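Local coordinates for protein D-alanyl-D-alanine carboxypeptidase (Streptococcus pneumoniae R6, PDB 1XP4) that probably removes the C-terminal D-alanine from cell-wall peptide precursors, as a serine-type D-Ala-D-Ala carboxypeptidase of the S11 peptidase family that takes part in peptidoglycan synthesis, at residues Y71-T76 against P85-N90; I313-R318 against L349-K354. All coordinates share one frame; numbering follows the deposited sequence.

How the contacts relate
Contact 1 (71-76 against 85-90) comes first along the chain and closes before contact 2 (313-318 against 349-354) opens. Their centres are 50 Å apart, on opposite sides of the chain's centre, and their nearest atoms remain about 38 Å from each other. Contact 1 belongs to the D-alanyl-D-alanine carboxypeptidase region, where it ties helix 70-74 to the loop leading into strand 90-92. Contact 2 belongs to the C-terminal region related to penicillin-binding protein 5 and brings together strands of two small antiparallel sheets. They share no helix, strand or sheet: one shapes a loop in the predicted catalytic part, the other packs two small sheets of the C-terminal part, close to where that part meets strand 26-31.

Contact 1 of 2, residues Y71-T76 against P85-N90; sequences YPYQLT and PMEARN
The ring of Y73 has R89 over one face and the carboxylate of E87 at its edge. NE of R89 lies above the rim of the ring, 3.2 Å from CD2 of Y73, and CD of R89 makes a CH-pi contact 3.9 Å from the ring centroid, almost on the ring normal. The guanidinium, turned 44° from the ring, does not stack flat. With CG anti to the backbone N (chi1 173°), Y73 reaches out from the helix, and a bend at chi3 of R89 turns the guanidinium back toward CB of Y73. OH of Y73 donates a hydrogen bond to OE1 of E87, whose very short modelled length is doubtful at this resolution. The E87 chain, folded at chi2, brings OE2 near CE1 of Y73, with the carboxylate plane 60° from the ring.

A water donates to OE2 of E87 and OG1 of T76 and accepts from N of M86. OG1 of T76 donates to O of Y73, 2.7 Å away, so O of Y73, T76 and the 85-90 loop are joined by one chain of hydrogen bonds. A type I turn from M86 to R89 points R89 at the tyrosine, whereas E87 starts away from it and reaches the phenol only by folding back. NH2 of R89 forms a salt bridge with D70. The side chain of M86 lies about 9 Å from that of K44, the predicted proton acceptor, so the loop is near the predicted active site, though not evidently part of it. P72 packs helix 70-74 on I110 of helix 106-117, and the loop, where M86 touches I68, runs into strand 90-92.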
ATOM      1  N   TYR A  71      26.756  13.302   3.457  1.00 15.82           N
ATOM      2  CA  TYR A  71      26.381  12.149   2.648  1.00 15.65           C
ATOM      3  C   TYR A  71      25.158  12.391   1.758  1.00 15.62           C
ATOM      4  O   TYR A  71      25.236  12.233   0.540  1.00 15.28           O
ATOM      5  CB  TYR A  71      26.176  10.936   3.570  1.00 17.31           C
ATOM      6  CG  TYR A  71      25.345   9.790   3.022  1.00 19.48           C
ATOM      7  CD1 TYR A  71      25.515   9.323   1.717  1.00 18.69           C
ATOM      8  CD2 TYR A  71      24.419   9.135   3.839  1.00 21.04           C
ATOM      9  CE1 TYR A  71      24.782   8.230   1.240  1.00 21.09           C
ATOM     10  CE2 TYR A  71      23.684   8.042   3.377  1.00 21.49           C
ATOM     11  CZ  TYR A  71      23.867   7.594   2.076  1.00 23.33           C
ATOM     12  OH  TYR A  71      23.128   6.517   1.620  1.00 22.10           O
ATOM     13  N   PRO A  72      24.018  12.788   2.346  1.00 13.63           N
ATOM     14  CA  PRO A  72      22.840  13.021   1.510  1.00 11.74           C
ATOM     15  C   PRO A  72      23.009  14.260   0.649  1.00 12.16           C
ATOM     16  O   PRO A  72      22.523  14.321  -0.472  1.00 12.11           O
ATOM     17  CB  PRO A  72      21.716  13.195   2.529  1.00 10.09           C
ATOM     18  CG  PRO A  72      22.214  12.460   3.722  1.00 13.75           C
ATOM     19  CD  PRO A  72      23.654  12.856   3.769  1.00 13.67           C
ATOM     20  N   TYR A  73      23.704  15.253   1.178  1.00 13.25           N
ATOM     21  CA  TYR A  73      23.888  16.486   0.443  1.00 16.03           C
ATOM     22  C   TYR A  73      24.772  16.323  -0.783  1.00 18.95           C
ATOM     23  O   TYR A  73      24.438  16.811  -1.863  1.00 21.59           O
ATOM     24  CB  TYR A  73      24.455  17.559   1.367  1.00 16.12           C
ATOM     25  CG  TYR A  73      24.847  18.827   0.654  1.00 16.18           C
ATOM     26  CD1 TYR A  73      23.906  19.571  -0.068  1.00 15.17           C
ATOM     27  CD2 TYR A  73      26.165  19.272   0.675  1.00 14.05           C
ATOM     28  CE1 TYR A  73      24.274  20.723  -0.752  1.00 15.97           C
ATOM     29  CE2 TYR A  73      26.546  20.420  -0.002  1.00 17.80           C
ATOM     30  CZ  TYR A  73      25.602  21.140  -0.715  1.00 18.33           C
ATOM     31  OH  TYR A  73      26.007  22.266  -1.394  1.00 20.92           O
ATOM     32  N   GLN A  74      25.900  15.643  -0.624  1.00 21.56           N
ATOM     33  CA  GLN A  74      26.808  15.441  -1.747  1.00 26.69           C
ATOM     34  C   GLN A  74      26.179  14.558  -2.799  1.00 25.82           C
ATOM     35  O   GLN A  74      26.386  14.750  -3.993  1.00 27.35           O
ATOM     36  CB  GLN A  74      28.109  14.795  -1.278  1.00 32.45           C
ATOM     37  CG  GLN A  74      29.115  15.754  -0.672  1.00 41.36           C
ATOM     38  CD  GLN A  74      29.887  15.115   0.467  1.00 46.93           C
ATOM     39  OE1 GLN A  74      30.020  13.886   0.534  1.00 50.86           O
ATOM     40  NE2 GLN A  74      30.407  15.947   1.370  1.00 47.18           N
ATOM     41  N   LEU A  75      25.410  13.582  -2.347  1.00 24.26           N
ATOM     42  CA  LEU A  75      24.763  12.655  -3.254  1.00 26.20           C
ATOM     43  C   LEU A  75      23.941  13.371  -4.319  1.00 29.77           C
ATOM     44  O   LEU A  75      23.534  12.768  -5.313  1.00 31.07           O
ATOM     45  CB  LEU A  75      23.867  11.702  -2.461  1.00 22.52           C
ATOM     46  CG  LEU A  75      23.192  10.564  -3.219  1.00 19.14           C
ATOM     47  CD1 LEU A  75      24.245   9.706  -3.888  1.00 17.53           C
ATOM     48  CD2 LEU A  75      22.371   9.736  -2.258  1.00 19.06           C
ATOM     49  N   THR A  76      23.710  14.663  -4.134  1.00 32.82           N
ATOM     50  CA  THR A  76      22.897  15.389  -5.093  1.00 39.06           C
ATOM     51  C   THR A  76      23.631  16.243  -6.110  1.00 44.98           C
ATOM     52  O   THR A  76      23.033  16.651  -7.102  1.00 48.12           O
ATOM     53  CB  THR A  76      21.888  16.266  -4.376  1.00 36.19           C
ATOM     54  OG1 THR A  76      22.561  17.378  -3.773  1.00 34.78           O
ATOM     55  CG2 THR A  76      21.197  15.462  -3.302  1.00 37.07           C
ATOM     56  N   PRO A  85      17.741  19.983  -6.022  1.00 22.74           N
ATOM     57  CA  PRO A  85      18.657  20.854  -5.284  1.00 22.15           C
ATOM     58  C   PRO A  85      18.244  21.008  -3.827  1.00 23.96           C
ATOM     59  O   PRO A  85      17.065  21.190  -3.535  1.00 26.51           O
ATOM     60  CB  PRO A  85      18.561  22.168  -6.048  1.00 21.66           C
ATOM     61  CG  PRO A  85      18.251  21.721  -7.454  1.00 17.60           C
ATOM     62  CD  PRO A  85      17.224  20.657  -7.226  1.00 20.05           C
HETATM   63  N   MSE A  86      19.213  20.924  -2.917  1.00 24.00           N
HETATM   64  CA  MSE A  86      18.958  21.078  -1.483  1.00 22.13           C
HETATM   65  C   MSE A  86      20.069  21.909  -0.871  1.00 23.34           C
HETATM   66  O   MSE A  86      20.553  21.621   0.221  1.00 24.97           O
HETATM   67  CB  MSE A  86      18.910  19.716  -0.801  1.00 19.15           C
HETATM   68  CG  MSE A  86      17.639  18.958  -1.065  1.00 20.92           C
HETATM   69 SE   MSE A  86      17.642  17.229  -0.229  1.00 19.58          SE
HETATM   70  CE  MSE A  86      16.158  16.464  -1.204  1.00 18.48           C
ATOM     71  N   GLU A  87      20.457  22.955  -1.586  1.00 25.41           N
ATOM     72  CA  GLU A  87      21.542  23.825  -1.160  1.00 25.65           C
ATOM     73  C   GLU A  87      21.356  24.526   0.170  1.00 22.81           C
ATOM     74  O   GLU A  87      22.296  25.102   0.697  1.00 23.13           O
ATOM     75  CB  GLU A  87      21.843  24.847  -2.261  1.00 27.20           C
ATOM     76  CG  GLU A  87      22.541  24.236  -3.479  1.00 27.52           C
ATOM     77  CD  GLU A  87      23.799  23.465  -3.094  1.00 30.88           C
ATOM     78  OE1 GLU A  87      24.599  24.016  -2.305  1.00 32.45           O
ATOM     79  OE2 GLU A  87      23.990  22.322  -3.577  1.00 28.65           O
ATOM     80  N   ALA A  88      20.151  24.469   0.719  1.00 22.58           N
ATOM     81  CA  ALA A  88      19.879  25.093   2.007  1.00 20.60           C
ATOM     82  C   ALA A  88      20.145  24.092   3.137  1.00 21.58           C
ATOM     83  O   ALA A  88      20.132  24.455   4.315  1.00 21.00           O
ATOM     84  CB  ALA A  88      18.439  25.572   2.054  1.00 19.20           C
ATOM     85  N   ARG A  89      20.375  22.833   2.763  1.00 21.17           N
ATOM     86  CA  ARG A  89      20.660  21.749   3.706  1.00 21.55           C
ATOM     87  C   ARG A  89      19.787  21.664   4.964  1.00 20.53           C
ATOM     88  O   ARG A  89      20.224  21.160   5.994  1.00 20.81           O
ATOM     89  CB  ARG A  89      22.138  21.788   4.120  1.00 21.78           C
ATOM     90  CG  ARG A  89      23.116  21.222   3.089  1.00 19.63           C
ATOM     91  CD  ARG A  89      24.499  21.824   3.304  1.00 25.72           C
ATOM     92  NE  ARG A  89      25.575  20.838   3.395  1.00 28.67           N
ATOM     93  CZ  ARG A  89      25.665  19.908   4.340  1.00 26.96           C
ATOM     94  NH1 ARG A  89      24.738  19.825   5.276  1.00 30.94           N
ATOM     95  NH2 ARG A  89      26.689  19.075   4.365  1.00 28.59           N
ATOM     96  N   ASN A  90      18.559  22.158   4.886  1.00 18.89           N
ATOM     97  CA  ASN A  90      17.648  22.077   6.020  1.00 17.48           C
ATOM     98  C   ASN A  90      16.230  22.270   5.519  1.00 17.04           C
ATOM     99  O   ASN A  90      15.840  23.365   5.117  1.00 19.25           O
ATOM    100  CB  ASN A  90      17.971  23.131   7.080  1.00 16.67           C
ATOM    101  CG  ASN A  90      17.218  22.890   8.379  1.00 16.93           C
ATOM    102  OD1 ASN A  90      15.986  22.908   8.409  1.00 15.53           O
ATOM    103  ND2 ASN A  90      17.960  22.651   9.460  1.00 14.19           N
TER
HETATM  104  O   HOH W   1      22.082  19.895  -3.457  1.00 31.33           O

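Contact 2 of 2, residues I313-R318 against L349-K354; sequences IYLIER and LTYEDK
L315 and Y351 meet at an oblique angle, with the two methyl groups of the leucine shared between the tyrosine ring and its base. CD1 of L315 lies over one ring face, 4.3 Å from the centroid of Y351 and 19° off the ring normal, a CH-pi contact displaced toward the CG and CD1 side of the ring. CD2 of L315 instead meets CB of Y351 at 3.9 Å. The opposite face of the ring is occupied from its own segment by CA of D353, 3.7 Å above the plane, where an inverse gamma turn centred on E352 kinks the chain. The ring is therefore held between leucine and backbone.

Y351 carries CG anti to its own N (chi1 169°), which lays the ring along the 313-318 strand and brings its OH 3.6 Å from O of I316, an approach without a hydrogen bond. Toward the start of both segments, I313 and L349 touch through their terminal methyls, CD1 of I313 standing 3.9 Å from CD1 of L349.

No hydrogen bond joins the two segments, whose strands belong to different sheets: 313-318 pairs with 278-284, and 345-350 with 368-373. F369 of the latter sheet packs against both I313 and L315, and I283 of strand 278-284 also touches L315. I316 touches K26 and L28 of strand 26-31, and D353 forms a salt bridge with K26, which puts the contact beside the junction with the carboxypeptidase region. The contact is thus an apolar one between strand 313-318 and the end of strand 345-350 with the loop that follows it, built from methyl groups and an aromatic face. Its chemistry implies cohesion by burial and dispersion, the buried hydroxyl of Y351 relying on a weak hydrogen bond from NE2 of Q325.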
ATOM      1  N   ILE A 313     -22.556  -3.366   2.637  1.00 38.35           N
ATOM      2  CA  ILE A 313     -21.559  -4.410   2.486  1.00 34.85           C
ATOM      3  C   ILE A 313     -21.496  -4.956   1.069  1.00 33.70           C
ATOM      4  O   ILE A 313     -22.511  -5.354   0.497  1.00 31.80           O
ATOM      5  CB  ILE A 313     -21.830  -5.562   3.474  1.00 34.14           C
ATOM      6  CG1 ILE A 313     -21.777  -5.020   4.907  1.00 32.91           C
ATOM      7  CG2 ILE A 313     -20.801  -6.675   3.291  1.00 33.46           C
ATOM      8  CD1 ILE A 313     -22.013  -6.065   5.981  1.00 32.31           C
ATOM      9  N   TYR A 314     -20.286  -4.955   0.511  1.00 33.06           N
ATOM     10  CA  TYR A 314     -20.030  -5.464  -0.832  1.00 34.34           C
ATOM     11  C   TYR A 314     -18.969  -6.562  -0.764  1.00 33.82           C
ATOM     12  O   TYR A 314     -18.192  -6.635   0.193  1.00 32.22           O
ATOM     13  CB  TYR A 314     -19.526  -4.352  -1.764  1.00 36.36           C
ATOM     14  CG  TYR A 314     -20.528  -3.266  -2.077  1.00 37.38           C
ATOM     15  CD1 TYR A 314     -20.823  -2.270  -1.151  1.00 37.26           C
ATOM     16  CD2 TYR A 314     -21.172  -3.228  -3.312  1.00 40.36           C
ATOM     17  CE1 TYR A 314     -21.734  -1.253  -1.448  1.00 41.77           C
ATOM     18  CE2 TYR A 314     -22.086  -2.220  -3.622  1.00 43.13           C
ATOM     19  CZ  TYR A 314     -22.360  -1.234  -2.686  1.00 43.77           C
ATOM     20  OH  TYR A 314     -23.255  -0.232  -2.991  1.00 47.12           O
ATOM     21  N   LEU A 315     -18.947  -7.407  -1.791  1.00 32.74           N
ATOM     22  CA  LEU A 315     -17.982  -8.499  -1.891  1.00 29.56           C
ATOM     23  C   LEU A 315     -17.454  -8.545  -3.313  1.00 29.00           C
ATOM     24  O   LEU A 315     -18.150  -8.153  -4.251  1.00 27.49           O
ATOM     25  CB  LEU A 315     -18.642  -9.841  -1.593  1.00 27.45           C
ATOM     26  CG  LEU A 315     -19.326 -10.077  -0.252  1.00 25.72           C
ATOM     27  CD1 LEU A 315     -19.857 -11.471  -0.266  1.00 21.39           C
ATOM     28  CD2 LEU A 315     -18.366  -9.894   0.901  1.00 25.19           C
ATOM     29  N   ILE A 316     -16.223  -9.017  -3.471  1.00 28.28           N
ATOM     30  CA  ILE A 316     -15.644  -9.139  -4.797  1.00 28.26           C
ATOM     31  C   ILE A 316     -16.249 -10.403  -5.398  1.00 30.63           C
ATOM     32  O   ILE A 316     -16.333 -11.425  -4.725  1.00 32.79           O
ATOM     33  CB  ILE A 316     -14.120  -9.309  -4.745  1.00 25.13           C
ATOM     34  CG1 ILE A 316     -13.498  -8.215  -3.893  1.00 23.08           C
ATOM     35  CG2 ILE A 316     -13.544  -9.228  -6.152  1.00 24.59           C
ATOM     36  CD1 ILE A 316     -11.998  -8.259  -3.908  1.00 23.82           C
ATOM     37  N   GLU A 317     -16.680 -10.335  -6.652  1.00 33.15           N
ATOM     38  CA  GLU A 317     -17.270 -11.493  -7.310  1.00 35.91           C
ATOM     39  C   GLU A 317     -16.810 -11.560  -8.764  1.00 37.01           C
ATOM     40  O   GLU A 317     -16.854 -10.561  -9.488  1.00 38.01           O
ATOM     41  CB  GLU A 317     -18.803 -11.414  -7.250  1.00 38.98           C
ATOM     42  CG  GLU A 317     -19.532 -12.615  -7.858  1.00 46.67           C
ATOM     43  CD  GLU A 317     -21.052 -12.448  -7.853  1.00 50.99           C
ATOM     44  OE1 GLU A 317     -21.530 -11.367  -8.262  1.00 54.41           O
ATOM     45  OE2 GLU A 317     -21.767 -13.398  -7.456  1.00 51.65           O
ATOM     46  N   ARG A 318     -16.346 -12.731  -9.184  1.00 36.48           N
ATOM     47  CA  ARG A 318     -16.190 -12.969 -10.584  1.00 35.92           C
ATOM     48  C   ARG A 318     -17.549 -12.830 -11.307  1.00 37.50           C
ATOM     49  O   ARG A 318     -18.625 -13.000 -10.742  1.00 36.53           O
ATOM     50  CB  ARG A 318     -15.570 -14.338 -10.749  1.00 34.16           C
ATOM     51  CG  ARG A 318     -14.269 -14.307 -11.540  1.00 31.28           C
ATOM     52  CD  ARG A 318     -13.708 -15.711 -11.758  1.00 28.51           C
ATOM     53  NE  ARG A 318     -12.367 -15.632 -12.307  1.00 25.23           N
ATOM     54  CZ  ARG A 318     -11.367 -15.780 -11.435  1.00 24.78           C
ATOM     55  NH1 ARG A 318     -11.622 -16.010 -10.175  1.00 22.66           N
ATOM     56  NH2 ARG A 318     -10.109 -15.743 -11.859  1.00 26.90           N
ATOM     57  N   LEU A 349     -20.001 -10.864   9.718  1.00 32.11           N
ATOM     58  CA  LEU A 349     -20.407 -11.534   8.484  1.00 32.11           C
ATOM     59  C   LEU A 349     -19.099 -11.857   7.777  1.00 32.74           C
ATOM     60  O   LEU A 349     -18.392 -10.948   7.350  1.00 35.25           O
ATOM     61  CB  LEU A 349     -21.223 -10.591   7.599  1.00 32.41           C
ATOM     62  CG  LEU A 349     -22.725 -10.795   7.403  1.00 33.31           C
ATOM     63  CD1 LEU A 349     -23.247  -9.748   6.427  1.00 32.70           C
ATOM     64  CD2 LEU A 349     -22.991 -12.184   6.859  1.00 34.90           C
ATOM     65  N   THR A 350     -18.759 -13.135   7.659  1.00 32.32           N
ATOM     66  CA  THR A 350     -17.508 -13.504   7.005  1.00 31.16           C
ATOM     67  C   THR A 350     -17.761 -14.126   5.647  1.00 30.35           C
ATOM     68  O   THR A 350     -18.668 -14.945   5.490  1.00 31.34           O
ATOM     69  CB  THR A 350     -16.706 -14.503   7.843  1.00 32.83           C
ATOM     70  OG1 THR A 350     -17.428 -15.739   7.925  1.00 38.80           O
ATOM     71  CG2 THR A 350     -16.481 -13.961   9.248  1.00 33.39           C
ATOM     72  N   TYR A 351     -16.953 -13.730   4.667  1.00 28.13           N
ATOM     73  CA  TYR A 351     -17.076 -14.240   3.307  1.00 25.07           C
ATOM     74  C   TYR A 351     -16.205 -15.477   3.147  1.00 24.78           C
ATOM     75  O   TYR A 351     -14.975 -15.395   3.191  1.00 24.24           O
ATOM     76  CB  TYR A 351     -16.660 -13.147   2.308  1.00 23.96           C
ATOM     77  CG  TYR A 351     -16.492 -13.588   0.863  1.00 23.81           C
ATOM     78  CD1 TYR A 351     -17.274 -14.606   0.319  1.00 23.14           C
ATOM     79  CD2 TYR A 351     -15.576 -12.948   0.028  1.00 23.46           C
ATOM     80  CE1 TYR A 351     -17.148 -14.971  -1.018  1.00 24.42           C
ATOM     81  CE2 TYR A 351     -15.445 -13.302  -1.309  1.00 24.92           C
ATOM     82  CZ  TYR A 351     -16.234 -14.316  -1.829  1.00 27.23           C
ATOM     83  OH  TYR A 351     -16.118 -14.671  -3.163  1.00 30.25           O
ATOM     84  N   GLU A 352     -16.850 -16.624   2.969  1.00 22.46           N
ATOM     85  CA  GLU A 352     -16.131 -17.881   2.799  1.00 22.13           C
ATOM     86  C   GLU A 352     -15.756 -18.012   1.321  1.00 20.25           C
ATOM     87  O   GLU A 352     -16.364 -18.752   0.550  1.00 21.11           O
ATOM     88  CB  GLU A 352     -17.014 -19.042   3.282  1.00 22.24           C
ATOM     89  CG  GLU A 352     -17.640 -18.744   4.653  1.00 24.95           C
ATOM     90  CD  GLU A 352     -18.604 -19.812   5.139  1.00 25.51           C
ATOM     91  OE1 GLU A 352     -18.142 -20.831   5.697  1.00 30.59           O
ATOM     92  OE2 GLU A 352     -19.827 -19.631   4.962  1.00 25.83           O
ATOM     93  N   ASP A 353     -14.740 -17.251   0.949  1.00 19.78           N
ATOM     94  CA  ASP A 353     -14.236 -17.204  -0.409  1.00 21.35           C
ATOM     95  C   ASP A 353     -13.719 -18.573  -0.865  1.00 22.76           C
ATOM     96  O   ASP A 353     -12.878 -19.181  -0.205  1.00 24.93           O
ATOM     97  CB  ASP A 353     -13.115 -16.164  -0.466  1.00 22.13           C
ATOM     98  CG  ASP A 353     -12.721 -15.792  -1.874  1.00 23.50           C
ATOM     99  OD1 ASP A 353     -12.982 -16.582  -2.803  1.00 24.48           O
ATOM    100  OD2 ASP A 353     -12.128 -14.706  -2.046  1.00 23.10           O
ATOM    101  N   LYS A 354     -14.231 -19.047  -1.998  1.00 22.31           N
ATOM    102  CA  LYS A 354     -13.827 -20.329  -2.575  1.00 19.19           C
ATOM    103  C   LYS A 354     -13.241 -20.106  -3.974  1.00 19.40           C
ATOM    104  O   LYS A 354     -13.048 -21.046  -4.743  1.00 20.39           O
ATOM    105  CB  LYS A 354     -15.038 -21.261  -2.677  1.00 16.00           C
ATOM    106  CG  LYS A 354     -15.749 -21.491  -1.358  1.00 17.06           C
ATOM    107  CD  LYS A 354     -16.963 -22.399  -1.524  1.00 18.14           C
ATOM    108  CE  LYS A 354     -17.736 -22.530  -0.211  1.00 19.27           C
ATOM    109  NZ  LYS A 354     -18.958 -23.382  -0.322  1.00 17.44           N
TER